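Local coordinates for protein hydrazine synthase subunit beta (Candidatus Kuenenia stuttgartiensis, PDB 5C2V) that forms part of the hydrazine synthase complex, which condenses nitric oxide with ammonium to hydrazine, and may modulate passage of the hydroxylamine intermediate between active sites, at residues V180-L192 against T231-R243. Numbering follows the deposited sequence.
Sequences VVENRVIHESSNL and TIIETKAGGKVAR. With BET (trimethyl glycine), chain R.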
loop_
_atom_site.group_PDB
_atom_site.type_symbol
_atom_site.label_atom_id
_atom_site.label_comp_id
_atom_site.label_asym_id
_atom_site.label_seq_id
_atom_site.Cartn_x
_atom_site.Cartn_y
_atom_site.Cartn_z
ATOM N N VAL B 180 -52.795 4.502 25.305
ATOM C CA VAL B 180 -51.558 4.579 24.534
ATOM C C VAL B 180 -50.928 5.972 24.619
ATOM O O VAL B 180 -51.524 6.967 24.204
ATOM C CB VAL B 180 -51.799 4.216 23.039
ATOM C CG1 VAL B 180 -52.031 2.729 22.876
ATOM C CG2 VAL B 180 -52.991 4.986 22.474
ATOM N N VAL B 181 -49.724 6.043 25.181
ATOM C CA VAL B 181 -48.954 7.286 25.170
ATOM C C VAL B 181 -48.169 7.497 23.868
ATOM O O VAL B 181 -48.123 8.609 23.343
ATOM C CB VAL B 181 -47.992 7.371 26.385
ATOM C CG1 VAL B 181 -48.784 7.480 27.678
ATOM C CG2 VAL B 181 -47.062 6.169 26.440
ATOM N N GLU B 182 -47.553 6.435 23.354
ATOM C CA GLU B 182 -46.689 6.542 22.179
ATOM C C GLU B 182 -46.647 5.247 21.368
ATOM O O GLU B 182 -46.812 4.157 21.913
ATOM C CB GLU B 182 -45.268 6.935 22.602
ATOM C CG GLU B 182 -44.381 7.430 21.467
ATOM C CD GLU B 182 -42.985 7.801 21.934
ATOM O OE1 GLU B 182 -42.318 8.605 21.249
ATOM O OE2 GLU B 182 -42.554 7.284 22.987
ATOM N N ASN B 183 -46.421 5.377 20.063
ATOM C CA ASN B 183 -46.245 4.225 19.186
ATOM C C ASN B 183 -44.963 4.344 18.366
ATOM O O ASN B 183 -44.793 5.299 17.609
ATOM C CB ASN B 183 -47.448 4.069 18.256
ATOM C CG ASN B 183 -47.236 3.000 17.202
ATOM O OD1 ASN B 183 -47.407 1.809 17.466
ATOM N ND2 ASN B 183 -46.863 3.419 15.999
ATOM N N ARG B 184 -44.065 3.374 18.514
ATOM C CA ARG B 184 -42.786 3.430 17.808
ATOM C C ARG B 184 -42.657 2.334 16.757
ATOM O O ARG B 184 -42.743 1.147 17.063
ATOM C CB ARG B 184 -41.626 3.344 18.799
ATOM C CG ARG B 184 -41.485 4.575 19.675
ATOM C CD ARG B 184 -40.266 4.484 20.573
ATOM N NE ARG B 184 -40.152 5.646 21.449
ATOM C CZ ARG B 184 -39.219 5.787 22.383
ATOM N NH1 ARG B 184 -38.313 4.835 22.568
ATOM N NH2 ARG B 184 -39.191 6.878 23.136
ATOM N N VAL B 185 -42.433 2.749 15.516
ATOM C CA VAL B 185 -42.394 1.829 14.388
ATOM C C VAL B 185 -41.003 1.250 14.143
ATOM O O VAL B 185 -40.019 1.985 14.062
ATOM C CB VAL B 185 -42.877 2.529 13.099
ATOM C CG1 VAL B 185 -42.560 1.688 11.876
ATOM C CG2 VAL B 185 -44.366 2.828 13.184
ATOM N N ILE B 186 -40.928 -0.073 14.025
ATOM C CA ILE B 186 -39.708 -0.718 13.563
ATOM C C ILE B 186 -39.822 -0.878 12.056
ATOM O O ILE B 186 -40.644 -1.652 11.567
ATOM C CB ILE B 186 -39.484 -2.096 14.217
ATOM C CG1 ILE B 186 -39.409 -1.971 15.739
ATOM C CG2 ILE B 186 -38.220 -2.744 13.673
ATOM C CD1 ILE B 186 -39.198 -3.294 16.447
ATOM N N HIS B 187 -38.994 -0.145 11.320
ATOM C CA HIS B 187 -39.120 -0.105 9.870
ATOM C C HIS B 187 -38.588 -1.377 9.226
ATOM O O HIS B 187 -37.567 -1.921 9.653
ATOM C CB HIS B 187 -38.403 1.122 9.305
ATOM C CG HIS B 187 -39.186 2.390 9.440
ATOM N ND1 HIS B 187 -39.501 2.946 10.661
ATOM C CD2 HIS B 187 -39.729 3.208 8.504
ATOM C CE1 HIS B 187 -40.198 4.053 10.473
ATOM N NE2 HIS B 187 -40.350 4.233 9.173
ATOM N N GLU B 188 -39.298 -1.841 8.199
ATOM C CA GLU B 188 -38.946 -3.055 7.467
ATOM C C GLU B 188 -38.839 -4.271 8.382
ATOM O O GLU B 188 -37.827 -4.970 8.385
ATOM C CB GLU B 188 -37.638 -2.851 6.699
ATOM C CG GLU B 188 -37.723 -1.775 5.629
ATOM C CD GLU B 188 -36.497 -1.735 4.741
ATOM O OE1 GLU B 188 -35.539 -2.487 5.014
ATOM O OE2 GLU B 188 -36.493 -0.952 3.766
ATOM N N SER B 189 -39.886 -4.516 9.162
ATOM C CA SER B 189 -39.906 -5.658 10.070
ATOM C C SER B 189 -41.108 -6.563 9.823
ATOM O O SER B 189 -42.135 -6.126 9.303
ATOM C CB SER B 189 -39.913 -5.183 11.524
ATOM O OG SER B 189 -41.121 -4.511 11.834
ATOM N N SER B 190 -40.969 -7.828 10.201
ATOM C CA SER B 190 -42.073 -8.777 10.148
ATOM C C SER B 190 -41.872 -9.844 11.217
ATOM O O SER B 190 -40.757 -10.028 11.705
ATOM C CB SER B 190 -42.180 -9.418 8.761
ATOM O OG SER B 190 -41.089 -10.288 8.511
ATOM N N ASN B 191 -42.951 -10.538 11.576
ATOM C CA ASN B 191 -42.874 -11.641 12.530
ATOM C C ASN B 191 -42.273 -11.275 13.886
ATOM O O ASN B 191 -41.288 -11.885 14.301
ATOM C CB ASN B 191 -42.074 -12.805 11.937
ATOM C CG ASN B 191 -42.623 -13.277 10.608
ATOM O OD1 ASN B 191 -43.832 -13.258 10.381
ATOM N ND2 ASN B 191 -41.735 -13.709 9.720
ATOM N N LEU B 192 -42.837 -10.289 14.583
ATOM C CA LEU B 192 -42.268 -9.950 15.881
ATOM C C LEU B 192 -42.751 -11.003 16.869
ATOM O O LEU B 192 -43.946 -11.090 17.159
ATOM C CB LEU B 192 -42.730 -8.561 16.340
ATOM C CG LEU B 192 -42.266 -7.236 15.726
ATOM C CD1 LEU B 192 -42.464 -7.180 14.218
ATOM C CD2 LEU B 192 -43.020 -6.092 16.391
ATOM N N THR B 231 -33.902 -5.968 17.723
ATOM C CA THR B 231 -33.949 -4.514 17.807
ATOM C C THR B 231 -33.987 -4.023 19.250
ATOM O O THR B 231 -34.819 -4.460 20.047
ATOM C CB THR B 231 -35.165 -3.949 17.048
ATOM O OG1 THR B 231 -35.000 -4.182 15.643
ATOM C CG2 THR B 231 -35.303 -2.452 17.289
ATOM N N ILE B 232 -33.073 -3.115 19.574
ATOM C CA ILE B 232 -33.022 -2.495 20.889
ATOM C C ILE B 232 -33.605 -1.088 20.836
ATOM O O ILE B 232 -33.115 -0.232 20.099
ATOM C CB ILE B 232 -31.581 -2.426 21.428
ATOM C CG1 ILE B 232 -30.898 -3.790 21.310
ATOM C CG2 ILE B 232 -31.572 -1.933 22.867
ATOM C CD1 ILE B 232 -31.583 -4.884 22.098
ATOM N N ILE B 233 -34.654 -0.855 21.616
ATOM C CA ILE B 233 -35.298 0.452 21.661
ATOM C C ILE B 233 -35.066 1.127 23.010
ATOM O O ILE B 233 -35.308 0.531 24.061
ATOM C CB ILE B 233 -36.815 0.344 21.399
ATOM C CG1 ILE B 233 -37.080 -0.140 19.972
ATOM C CG2 ILE B 233 -37.504 1.680 21.646
ATOM C CD1 ILE B 233 -38.551 -0.229 19.623
ATOM N N GLU B 234 -34.595 2.369 22.971
ATOM C CA GLU B 234 -34.359 3.137 24.187
ATOM C C GLU B 234 -35.676 3.715 24.698
ATOM O O GLU B 234 -36.354 4.465 23.995
ATOM C CB GLU B 234 -33.337 4.245 23.928
ATOM C CG GLU B 234 -31.944 3.721 23.615
ATOM C CD GLU B 234 -30.969 4.820 23.247
ATOM O OE1 GLU B 234 -31.418 5.872 22.744
ATOM O OE2 GLU B 234 -29.752 4.628 23.450
ATOM N N THR B 235 -36.027 3.363 25.931
ATOM C CA THR B 235 -37.343 3.672 26.480
ATOM C C THR B 235 -37.542 5.148 26.815
ATOM O O THR B 235 -38.659 5.575 27.111
ATOM C CB THR B 235 -37.614 2.845 27.747
ATOM O OG1 THR B 235 -36.748 3.284 28.801
ATOM C CG2 THR B 235 -37.374 1.369 27.475
ATOM N N LYS B 236 -36.464 5.926 26.768
ATOM C CA LYS B 236 -36.556 7.360 27.015
ATOM C C LYS B 236 -37.302 8.036 25.866
ATOM O O LYS B 236 -37.376 7.487 24.768
ATOM C CB LYS B 236 -35.163 7.977 27.181
ATOM C CG LYS B 236 -34.280 7.929 25.936
ATOM C CD LYS B 236 -32.920 8.567 26.205
ATOM C CE LYS B 236 -32.022 8.540 24.975
ATOM N NZ LYS B 236 -30.697 9.173 25.242
ATOM N N ALA B 237 -37.856 9.218 26.118
ATOM C CA ALA B 237 -38.570 9.954 25.080
ATOM C C ALA B 237 -37.631 10.363 23.946
ATOM O O ALA B 237 -36.591 10.983 24.179
ATOM C CB ALA B 237 -39.249 11.179 25.670
ATOM N N GLY B 238 -38.000 10.011 22.719
ATOM C CA GLY B 238 -37.177 10.297 21.558
ATOM C C GLY B 238 -35.975 9.376 21.453
ATOM O O GLY B 238 -35.025 9.665 20.726
ATOM N N GLY B 239 -36.022 8.261 22.175
ATOM C CA GLY B 239 -34.921 7.313 22.199
ATOM C C GLY B 239 -34.665 6.642 20.863
ATOM O O GLY B 239 -35.531 6.624 19.988
ATOM N N LYS B 240 -33.469 6.083 20.708
ATOM C CA LYS B 240 -33.079 5.438 19.461
ATOM C C LYS B 240 -33.800 4.114 19.248
ATOM O O LYS B 240 -34.121 3.407 20.204
ATOM C CB LYS B 240 -31.567 5.194 19.427
ATOM C CG LYS B 240 -30.708 6.424 19.649
ATOM C CD LYS B 240 -29.243 6.029 19.777
ATOM C CE LYS B 240 -28.367 7.224 20.109
ATOM N NZ LYS B 240 -26.945 6.824 20.295
ATOM N N VAL B 241 -34.048 3.786 17.986
ATOM C CA VAL B 241 -34.505 2.456 17.614
ATOM C C VAL B 241 -33.398 1.790 16.812
ATOM O O VAL B 241 -33.124 2.179 15.676
ATOM C CB VAL B 241 -35.804 2.500 16.788
ATOM C CG1 VAL B 241 -36.235 1.095 16.396
ATOM C CG2 VAL B 241 -36.905 3.203 17.569
ATOM N N ALA B 242 -32.760 0.784 17.400
ATOM C CA ALA B 242 -31.584 0.188 16.781
ATOM C C ALA B 242 -31.864 -1.217 16.274
ATOM O O ALA B 242 -32.027 -2.148 17.056
ATOM C CB ALA B 242 -30.424 0.169 17.766
ATOM N N ARG B 243 -31.895 -1.363 14.955
ATOM C CA ARG B 243 -32.088 -2.665 14.334
ATOM C C ARG B 243 -30.732 -3.321 14.107
ATOM O O ARG B 243 -29.901 -2.801 13.364
ATOM C CB ARG B 243 -32.854 -2.524 13.017
ATOM C CG ARG B 243 -34.229 -1.890 13.172
ATOM C CD ARG B 243 -34.784 -1.413 11.838
ATOM N NE ARG B 243 -34.128 -0.190 11.379
ATOM C CZ ARG B 243 -34.292 0.337 10.169
ATOM N NH1 ARG B 243 -35.089 -0.251 9.288
ATOM N NH2 ARG B 243 -33.656 1.453 9.840
HETATM N N BET R . -36.422 3.880 5.334
HETATM C CA BET R . -36.688 2.438 5.748
HETATM C C BET R . -35.510 1.925 6.740
HETATM O O BET R . -34.774 1.042 6.234
HETATM O OXT BET R . -35.497 2.472 7.868
HETATM C C1 BET R . -37.083 4.168 4.002
HETATM C C2 BET R . -34.924 4.149 5.180
HETATM C C3 BET R . -37.046 4.840 6.334
#
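Arg184 turns CG away from its own carbonyl carbon (chi1 -69°) and runs straight to NE, passing alongside Ile233, which points the opposite way, to reach the end of strand 231-234 and the turn that follows it, whereas Arg243 bends at chi3 (-75°) toward His187 and the bound trimethyl glycine. The two arginines bridge neighbouring blades of a beta-propeller: 180-186 belongs to the last, edge strand of one four-stranded blade, and 231-234 and 241-243 belong to the last two strands of the next. At the turn end, the Arg184 guanidinium lies with its edge to two carbonyls, NH1 donating to Glu234 O and NH2 to Lys236 O. Lys236 O also accepts Gly239 N, the closing bond of the type II turn, and the two donors reach it from opposite faces of its plane. Glu182, on the same strand as Arg184, adds a salt bridge, its OE2 3.3 Å from Arg184 NE, though the hydrogen bonds within it are weak. Midway, Ile186 meets Thr231 tip to tip, CD1 of Ile186 lying 4.1 Å from CG2 of Thr231, while Ile186 CG1 packs 4.3 Å from Ile233 CD1. At the ligand end, Arg243 NH1 donates to His187 O (3.0 Å) from above the carbonyl plane. Asp299 pairs with NH2 of Arg243, and Arg302, which completes the trimethyl glycine pocket, pairs with Glu188. The ligand carboxylate lies at the edge of the Arg243 guanidinium, where Arg243 NH2 donates to OXT of trimethyl glycine at 2.9 Å.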